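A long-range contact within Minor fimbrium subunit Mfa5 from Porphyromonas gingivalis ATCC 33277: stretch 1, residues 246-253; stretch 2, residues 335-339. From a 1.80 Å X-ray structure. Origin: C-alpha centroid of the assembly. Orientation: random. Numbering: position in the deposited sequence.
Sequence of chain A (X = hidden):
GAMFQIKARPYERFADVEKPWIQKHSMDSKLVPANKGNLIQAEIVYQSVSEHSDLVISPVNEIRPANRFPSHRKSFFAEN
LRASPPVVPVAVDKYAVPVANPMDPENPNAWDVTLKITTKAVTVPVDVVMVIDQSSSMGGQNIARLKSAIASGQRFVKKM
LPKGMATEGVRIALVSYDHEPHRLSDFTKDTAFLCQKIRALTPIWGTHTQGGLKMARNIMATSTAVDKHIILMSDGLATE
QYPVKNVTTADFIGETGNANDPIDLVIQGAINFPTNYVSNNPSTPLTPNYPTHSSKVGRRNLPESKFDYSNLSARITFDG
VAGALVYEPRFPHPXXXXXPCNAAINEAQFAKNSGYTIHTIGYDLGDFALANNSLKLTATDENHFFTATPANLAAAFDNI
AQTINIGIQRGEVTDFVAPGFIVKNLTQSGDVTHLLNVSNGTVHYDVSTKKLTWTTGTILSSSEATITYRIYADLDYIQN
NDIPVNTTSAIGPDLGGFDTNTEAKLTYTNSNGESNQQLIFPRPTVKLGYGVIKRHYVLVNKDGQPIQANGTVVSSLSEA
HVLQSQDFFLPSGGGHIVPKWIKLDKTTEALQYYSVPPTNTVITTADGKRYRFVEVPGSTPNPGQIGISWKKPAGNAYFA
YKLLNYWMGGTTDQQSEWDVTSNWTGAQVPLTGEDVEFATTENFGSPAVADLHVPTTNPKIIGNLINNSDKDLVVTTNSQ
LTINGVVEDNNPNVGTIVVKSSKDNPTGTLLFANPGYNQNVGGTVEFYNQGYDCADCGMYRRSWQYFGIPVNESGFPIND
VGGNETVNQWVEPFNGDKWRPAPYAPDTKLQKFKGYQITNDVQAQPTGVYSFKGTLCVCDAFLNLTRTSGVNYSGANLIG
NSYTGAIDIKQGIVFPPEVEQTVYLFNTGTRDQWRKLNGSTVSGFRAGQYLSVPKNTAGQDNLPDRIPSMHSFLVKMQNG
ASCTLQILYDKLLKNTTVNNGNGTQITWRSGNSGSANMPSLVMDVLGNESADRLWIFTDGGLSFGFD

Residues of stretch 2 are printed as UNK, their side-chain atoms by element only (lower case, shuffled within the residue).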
# COMPACT_ATOMS: atom_id res chain seq x y z
N ASN A 246 40.25 20.17 -25.31
CA ASN A 246 41.49 20.74 -24.78
C ASN A 246 42.33 19.67 -24.11
O ASN A 246 42.75 19.79 -22.95
CB ASN A 246 41.19 21.87 -23.81
CG ASN A 246 40.40 22.98 -24.45
OD1 ASN A 246 39.32 23.35 -23.97
ND2 ASN A 246 40.92 23.50 -25.54
N VAL A 247 42.62 18.61 -24.86
CA VAL A 247 43.23 17.43 -24.26
C VAL A 247 44.66 17.76 -23.83
O VAL A 247 45.39 18.49 -24.51
CB VAL A 247 43.18 16.25 -25.23
CG1 VAL A 247 43.99 16.56 -26.51
CG2 VAL A 247 43.64 14.97 -24.54
N THR A 248 45.04 17.24 -22.66
CA THR A 248 46.39 17.38 -22.12
C THR A 248 46.86 16.03 -21.61
O THR A 248 46.06 15.10 -21.45
CB THR A 248 46.50 18.36 -20.95
OG1 THR A 248 46.06 17.72 -19.74
CG2 THR A 248 45.69 19.63 -21.20
N THR A 249 48.15 15.93 -21.27
CA THR A 249 48.68 14.68 -20.74
C THR A 249 48.02 14.30 -19.43
O THR A 249 48.06 13.13 -19.03
CB THR A 249 50.21 14.77 -20.55
OG1 THR A 249 50.54 15.91 -19.73
CG2 THR A 249 50.91 14.86 -21.90
N ALA A 250 47.41 15.26 -18.74
CA ALA A 250 46.79 14.98 -17.45
C ALA A 250 45.45 14.26 -17.61
O ALA A 250 44.86 13.86 -16.61
CB ALA A 250 46.59 16.26 -16.65
N ASP A 251 44.98 14.09 -18.83
CA ASP A 251 43.75 13.36 -19.10
C ASP A 251 44.00 11.87 -19.26
O ASP A 251 43.08 11.13 -19.63
CB ASP A 251 43.11 13.95 -20.35
CG ASP A 251 42.70 15.40 -20.16
OD1 ASP A 251 42.39 15.77 -19.00
OD2 ASP A 251 42.66 16.15 -21.16
N PHE A 252 45.23 11.42 -18.99
CA PHE A 252 45.65 10.03 -19.15
C PHE A 252 46.27 9.59 -17.85
O PHE A 252 46.63 10.42 -17.00
CB PHE A 252 46.64 9.86 -20.32
CG PHE A 252 46.09 10.34 -21.62
CD1 PHE A 252 45.67 9.45 -22.57
CD2 PHE A 252 45.98 11.70 -21.88
CE1 PHE A 252 45.14 9.90 -23.78
CE2 PHE A 252 45.43 12.16 -23.06
CZ PHE A 252 45.02 11.26 -24.03
N ILE A 253 46.40 8.27 -17.69
CA ILE A 253 46.92 7.69 -16.46
C ILE A 253 47.68 6.42 -16.78
O ILE A 253 47.38 5.73 -17.75
CB ILE A 253 45.75 7.43 -15.47
CG1 ILE A 253 46.24 6.99 -14.10
CG2 ILE A 253 44.79 6.36 -16.03
CD1 ILE A 253 45.10 6.89 -13.09
N UNK A 335 54.28 7.74 -24.44
CA UNK A 335 53.19 7.54 -25.39
C UNK A 335 51.86 7.42 -24.65
O UNK A 335 51.77 6.89 -23.52
c UNK A 335 53.44 6.35 -26.31
c UNK A 335 57.30 6.62 -28.16
c UNK A 335 56.45 7.69 -28.21
c UNK A 335 55.65 5.36 -26.96
c UNK A 335 54.78 6.43 -26.98
c UNK A 335 56.92 5.45 -27.55
o UNK A 335 58.56 6.68 -28.76
c UNK A 335 55.19 7.61 -27.62
N UNK A 336 50.85 8.03 -25.29
CA UNK A 336 49.53 8.29 -24.72
C UNK A 336 48.47 7.74 -25.66
O UNK A 336 48.57 7.91 -26.88
c UNK A 336 52.05 11.36 -21.66
c UNK A 336 50.71 11.21 -21.32
c UNK A 336 49.83 10.70 -22.26
c UNK A 336 49.31 9.80 -24.52
c UNK A 336 51.61 10.54 -23.84
c UNK A 336 50.26 10.37 -23.53
c UNK A 336 52.49 11.03 -22.91
o UNK A 336 52.92 11.86 -20.73
N UNK A 337 47.45 7.09 -25.09
CA UNK A 337 46.45 6.37 -25.88
C UNK A 337 45.08 6.61 -25.29
O UNK A 337 44.90 6.44 -24.08
c UNK A 337 49.17 4.58 -25.57
c UNK A 337 50.44 4.32 -26.05
c UNK A 337 49.54 3.97 -28.24
o UNK A 337 51.90 3.77 -27.83
c UNK A 337 50.61 4.02 -27.38
c UNK A 337 48.08 4.52 -26.41
c UNK A 337 48.29 4.23 -27.75
c UNK A 337 46.72 4.86 -25.90
N UNK A 338 44.11 6.99 -26.13
CA UNK A 338 42.72 6.96 -25.70
C UNK A 338 42.32 5.50 -25.47
O UNK A 338 42.77 4.59 -26.17
c UNK A 338 42.88 11.77 -27.34
c UNK A 338 42.17 9.10 -26.95
c UNK A 338 42.06 11.43 -26.28
c UNK A 338 43.33 10.81 -28.22
c UNK A 338 41.70 10.10 -26.10
c UNK A 338 43.00 9.49 -28.01
o UNK A 338 43.22 13.09 -27.54
c UNK A 338 41.82 7.63 -26.73
N UNK A 339 41.49 5.29 -24.45
CA UNK A 339 41.14 3.97 -23.94
C UNK A 339 39.62 3.91 -23.88
O UNK A 339 39.01 4.26 -22.85
c UNK A 339 41.55 2.44 -21.93
c UNK A 339 41.80 3.77 -22.58
c UNK A 339 41.18 1.32 -22.66
c UNK A 339 41.71 2.31 -20.57
c UNK A 339 40.94 0.11 -22.04
c UNK A 339 41.10 0.01 -20.67
c UNK A 339 41.49 1.12 -19.93

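Position 335 carries eight side-chain atoms, seven carbons and one oxygen: a single carbon leads to a six-membered carbon ring, and the oxygen sits on the ring atom farthest from the backbone. The side chain is out of reach of stretch 1 and takes no part in the contact. A ring of this size with a para hydroxyl identifies Tyr 335.

Position 336 repeats the pattern, one carbon, a six-carbon ring and a terminal oxygen, but here the CA-to-CB bond points toward stretch 1. Its CB lies 4.2 Å from the centroid of the Phe 252 ring and 14° off the ring normal, a CH-pi contact over the face. The ring oxygen again gives tyrosine, Tyr 336. Its CD1 approaches CG of Phe 252 at 3.8 Å, and the two planes meet at 88° with centroids 5.6 Å apart, so the edge of Tyr 336 is directed at the face of Phe 252. Over one face of the tyrosine ring sits CG2 of Thr 249, 4.1 Å from the centroid and 29° off the normal.

Position 337 also has seven carbons and one oxygen, with the oxygen on a six-membered ring. Its CA-to-CB bond points away, and its side chain does not touch stretch 1. The backbone makes the contact instead, with O of position 337 lying 3.5 Å from CD1 of Phe 252, near the plane of that ring and at its edge. The ring and its oxygen give Tyr 337.

Position 338 shows the same eight atoms and ring-borne oxygen. Its CA-to-CB bond points sideways, yet the end of the side chain comes nearer, reaching Val 247 and Phe 252. This is Tyr 338. Its CE1 lies 3.7 Å from CZ of Phe 252; the centroids are 5.3 Å apart and the planes meet at 60°, with the edge of Phe 252 toward the face of Tyr 338. CG2 of Val 247 is 3.6 Å from OH of Tyr 338, a hydroxyl that is hydrogen-bonded elsewhere in the structure.

Position 339 has seven carbons and no oxygen, one carbon followed by a bare six-membered ring. Although its CA-to-CB bond points toward stretch 1, the side chain makes no contact with it. The bare ring identifies Phe 339.

The contact buries 305 Å² in total and contains no hydrogen bond between the stretches. Phe 252 is its hub: it receives the edge of Tyr 336 on its face and presents its own edge to Tyr 338, while Thr 249 and Val 247 extend the packing.

Stretch 2, residues 335-339: YYYYF
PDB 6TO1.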